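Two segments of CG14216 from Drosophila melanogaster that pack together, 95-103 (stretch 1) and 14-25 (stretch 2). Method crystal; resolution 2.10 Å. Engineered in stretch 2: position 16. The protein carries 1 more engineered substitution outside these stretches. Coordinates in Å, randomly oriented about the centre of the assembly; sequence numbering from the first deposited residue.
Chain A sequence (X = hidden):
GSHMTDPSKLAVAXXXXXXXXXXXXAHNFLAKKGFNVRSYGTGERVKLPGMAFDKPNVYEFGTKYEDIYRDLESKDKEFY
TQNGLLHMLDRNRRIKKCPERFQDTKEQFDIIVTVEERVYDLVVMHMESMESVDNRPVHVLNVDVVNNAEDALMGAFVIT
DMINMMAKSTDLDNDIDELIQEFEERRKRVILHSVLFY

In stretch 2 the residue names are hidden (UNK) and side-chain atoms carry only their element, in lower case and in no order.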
# COMPACT_ATOMS: atom_id res chain seq x y z
N ILE A 95 -5.99 10.61 -6.41
CA ILE A 95 -6.58 9.52 -5.64
C ILE A 95 -7.16 10.01 -4.32
O ILE A 95 -8.29 9.69 -3.97
CB ILE A 95 -5.56 8.41 -5.37
CG1 ILE A 95 -5.19 7.72 -6.68
CG2 ILE A 95 -6.13 7.39 -4.39
CD1 ILE A 95 -4.10 6.69 -6.55
N LYS A 96 -6.38 10.79 -3.58
CA LYS A 96 -6.85 11.29 -2.30
C LYS A 96 -6.08 12.51 -1.84
O LYS A 96 -5.03 12.85 -2.39
CB LYS A 96 -6.80 10.18 -1.24
CG LYS A 96 -5.40 9.67 -0.91
CD LYS A 96 -5.48 8.52 0.10
CE LYS A 96 -4.10 8.06 0.56
NZ LYS A 96 -4.22 6.85 1.43
N LYS A 97 -6.61 13.14 -0.80
CA LYS A 97 -6.12 14.42 -0.30
C LYS A 97 -4.68 14.33 0.19
O LYS A 97 -3.85 15.16 -0.17
CB LYS A 97 -7.03 14.88 0.84
CG LYS A 97 -6.65 16.21 1.48
CD LYS A 97 -7.36 16.36 2.83
CE LYS A 97 -7.33 17.79 3.35
NZ LYS A 97 -8.27 18.68 2.62
N CYS A 98 -4.38 13.33 1.02
CA CYS A 98 -3.10 13.31 1.71
C CYS A 98 -2.66 11.92 2.17
O CYS A 98 -3.48 11.02 2.33
CB CYS A 98 -3.18 14.21 2.94
SG CYS A 98 -4.38 13.63 4.17
N PRO A 99 -1.35 11.76 2.39
CA PRO A 99 -0.81 10.53 2.98
C PRO A 99 -1.41 10.26 4.37
O PRO A 99 -1.57 11.20 5.15
CB PRO A 99 0.69 10.81 3.12
CG PRO A 99 0.95 12.16 2.55
CD PRO A 99 -0.30 12.68 1.93
N GLU A 100 -1.73 9.00 4.66
CA GLU A 100 -2.30 8.60 5.94
C GLU A 100 -1.43 7.54 6.59
O GLU A 100 -0.82 6.72 5.91
CB GLU A 100 -3.69 8.02 5.73
CG GLU A 100 -4.59 8.85 4.84
CD GLU A 100 -5.90 8.15 4.57
OE1 GLU A 100 -6.72 8.04 5.51
OE2 GLU A 100 -6.12 7.71 3.43
N ARG A 101 -1.38 7.56 7.92
CA ARG A 101 -0.58 6.61 8.68
C ARG A 101 -1.49 5.47 9.14
O ARG A 101 -2.58 5.70 9.65
CB ARG A 101 0.07 7.30 9.89
CG ARG A 101 1.47 6.79 10.22
CD ARG A 101 2.14 7.57 11.35
NE ARG A 101 1.95 6.93 12.65
CZ ARG A 101 2.88 6.24 13.31
NH1 ARG A 101 4.10 6.09 12.81
NH2 ARG A 101 2.59 5.70 14.48
N PHE A 102 -1.04 4.24 8.94
CA PHE A 102 -1.85 3.07 9.25
C PHE A 102 -2.16 3.00 10.74
O PHE A 102 -3.27 2.63 11.13
CB PHE A 102 -1.16 1.78 8.82
CG PHE A 102 -1.90 0.54 9.24
CD1 PHE A 102 -3.06 0.16 8.58
CD2 PHE A 102 -1.45 -0.24 10.29
CE1 PHE A 102 -3.75 -0.98 8.96
CE2 PHE A 102 -2.14 -1.38 10.68
CZ PHE A 102 -3.29 -1.75 10.01
N GLN A 103 -1.18 3.36 11.57
CA GLN A 103 -1.30 3.21 13.01
C GLN A 103 -2.35 4.16 13.59
O GLN A 103 -2.75 4.02 14.74
CB GLN A 103 0.05 3.45 13.69
CG GLN A 103 1.12 2.40 13.38
CD GLN A 103 2.03 2.79 12.22
OE1 GLN A 103 1.59 3.40 11.24
NE2 GLN A 103 3.31 2.44 12.32
N UNK A 14 -3.60 -1.43 1.36
CA UNK A 14 -2.22 -1.64 0.95
C UNK A 14 -1.36 -0.65 1.71
O UNK A 14 -1.71 0.53 1.81
c UNK A 14 -0.62 -1.79 -0.97
c UNK A 14 -3.04 -2.30 -1.33
c UNK A 14 -2.04 -1.44 -0.56
N UNK A 15 -0.25 -1.13 2.25
CA UNK A 15 0.53 -0.36 3.20
C UNK A 15 2.02 -0.40 2.86
O UNK A 15 2.58 -1.46 2.58
c UNK A 15 0.30 -0.91 4.63
c UNK A 15 -1.19 -1.03 4.92
c UNK A 15 0.97 -0.02 5.66
N UNK A 16 2.65 0.77 2.87
CA UNK A 16 4.09 0.88 2.67
C UNK A 16 4.65 1.76 3.79
O UNK A 16 4.10 1.77 4.89
c UNK A 16 4.40 1.47 1.29
o UNK A 16 3.32 3.43 2.08
c UNK A 16 3.76 2.83 1.08
o UNK A 16 3.68 3.30 -0.08
N UNK A 17 5.70 2.51 3.51
CA UNK A 17 6.29 3.36 4.54
C UNK A 17 5.73 4.79 4.54
O UNK A 17 5.22 5.25 5.56
c UNK A 17 7.81 3.41 4.39
o UNK A 17 8.39 4.07 5.50
N UNK A 18 5.80 5.47 3.40
CA UNK A 18 5.44 6.89 3.35
C UNK A 18 4.10 7.15 2.68
O UNK A 18 3.66 8.30 2.58
c UNK A 18 6.53 7.69 2.64
o UNK A 18 7.75 7.64 3.36
N UNK A 19 3.44 6.08 2.23
CA UNK A 19 2.18 6.17 1.50
C UNK A 19 2.32 7.10 0.30
O UNK A 19 1.47 7.95 0.05
c UNK A 19 1.07 6.66 2.44
n UNK A 19 -1.16 7.49 2.19
c UNK A 19 -0.31 6.56 1.82
o UNK A 19 -0.62 5.66 1.03
N UNK A 20 3.41 6.91 -0.44
CA UNK A 20 3.79 7.78 -1.55
C UNK A 20 3.91 7.01 -2.87
O UNK A 20 3.28 7.38 -3.86
c UNK A 20 3.90 12.32 -0.61
s UNK A 20 4.31 11.04 -1.78
c UNK A 20 5.14 8.45 -1.27
c UNK A 20 5.02 9.82 -0.65
N UNK A 21 4.72 5.97 -2.88
CA UNK A 21 5.03 5.26 -4.12
C UNK A 21 4.30 3.93 -4.23
O UNK A 21 3.30 3.82 -4.93
n UNK A 21 8.00 3.55 -5.46
c UNK A 21 6.54 5.04 -4.24
c UNK A 21 6.93 4.33 -5.52
o UNK A 21 6.28 4.49 -6.56
N UNK A 22 4.81 2.92 -3.53
CA UNK A 22 4.35 1.54 -3.71
C UNK A 22 2.87 1.34 -3.37
O UNK A 22 2.14 0.69 -4.12
n UNK A 22 8.95 -0.94 -0.01
c UNK A 22 6.65 0.44 -3.41
c UNK A 22 8.38 0.25 -0.08
n UNK A 22 8.46 1.08 0.94
c UNK A 22 7.58 -0.20 -2.38
c UNK A 22 5.22 0.59 -2.88
n UNK A 22 7.73 0.62 -1.19
N UNK A 23 2.41 1.88 -2.24
CA UNK A 23 1.03 1.69 -1.83
C UNK A 23 0.07 2.43 -2.76
O UNK A 23 -1.06 2.00 -2.96
c UNK A 23 0.80 2.16 -0.40
o UNK A 23 0.83 3.58 -0.31
N UNK A 24 0.52 3.54 -3.32
CA UNK A 24 -0.35 4.36 -4.16
C UNK A 24 -0.48 3.80 -5.57
O UNK A 24 -1.52 3.91 -6.19
c UNK A 24 0.16 5.80 -4.19
c UNK A 24 0.02 6.50 -2.84
s UNK A 24 -1.70 6.50 -2.27
c UNK A 24 -2.34 7.91 -3.17
N UNK A 25 0.59 3.20 -6.06
CA UNK A 25 0.55 2.50 -7.34
C UNK A 25 -0.43 1.34 -7.22
O UNK A 25 -1.27 1.13 -8.11
c UNK A 25 1.95 1.99 -7.68
o UNK A 25 1.21 2.88 -10.89
o UNK A 25 3.03 3.65 -9.95
c UNK A 25 2.12 1.60 -9.13
c UNK A 25 2.13 2.79 -10.06

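Position 14 carries three side-chain carbons, one bearing the other two, and lies out of reach of stretch 1. This short beta-branched group in a strand is Val-14. Position 15 repeats the pattern, but its CA-to-CB bond points toward stretch 1 and one terminal carbon approaches CB of Phe-102. The residue is Val-15, with CG1 4.2 Å from Phe-102 CB and CG2 meeting the aromatic ring obliquely.

At position 16, out of reach of stretch 1, two carbons end in a pair of oxygens, one of which lies 2.7 Å from the backbone N of position 19. A carboxylate accepting from a backbone amide fits Asp-16, an engineered residue in place of the natural Cys. Position 17 has one carbon and one oxygen and does not touch stretch 1; it is Ser-17. Position 18 has the same two atoms, with CB turned away and its backbone O near Pro-99. It is Ser-18, and Ser-18 O lies in van der Waals contact with Pro-99 CB at 3.9 Å.

Position 19 has two carbons, the second carrying one oxygen and one nitrogen, and the end of this side chain lies next to Lys-96 NZ, Pro-99 CA and Glu-100 N, one of its atoms 3.0 Å from Glu-100 N. It is Asn-19, whose positive phi and psi (55° and 46°) place it in the left-handed helical region of the loop. Its amide is probably turned over in the model, so its polar partners remain open.

Position 20 is an unbranched chain of two carbons, a sulfur and a carbon, its end near Pro-99: Met-20, with CE 4.3 Å from Pro-99 CG. Position 21 has two carbons, then an oxygen and a nitrogen, far from stretch 1; it is Asn-21. At position 22, also out of reach, three carbons, a nitrogen and a carbon bearing two nitrogens form the guanidinium chain of Arg-22, hydrogen-bonded elsewhere in the structure. Position 23, one carbon and one oxygen out of reach of stretch 1, is Ser-23; its backbone N donates to Asp-16 OD2 at 2.9 Å.

Position 24 again has an unbranched chain with sulfur before the last carbon, and that end comes close to Ile-95 and Lys-96. This is Met-24: CE lies 3.9 Å from Ile-95 CB, and SD 4.0 Å from Lys-96 CE. Position 25 has three carbons, the third with two oxygens, and its CB points away, without contact: Glu-25, whose backbone N donates to Asn-21 O at 3.0 Å.

The contact buries 406 Å² and includes apolar packing of Met-24 against Ile-95, Met-20 against Pro-99 and Val-15 against Phe-102, while Asn-19 sits beside Pro-99. Asp-16 ties the loop to the start of the helix.

Stretch 2, residues 14-25: VVDSSNMNRSME
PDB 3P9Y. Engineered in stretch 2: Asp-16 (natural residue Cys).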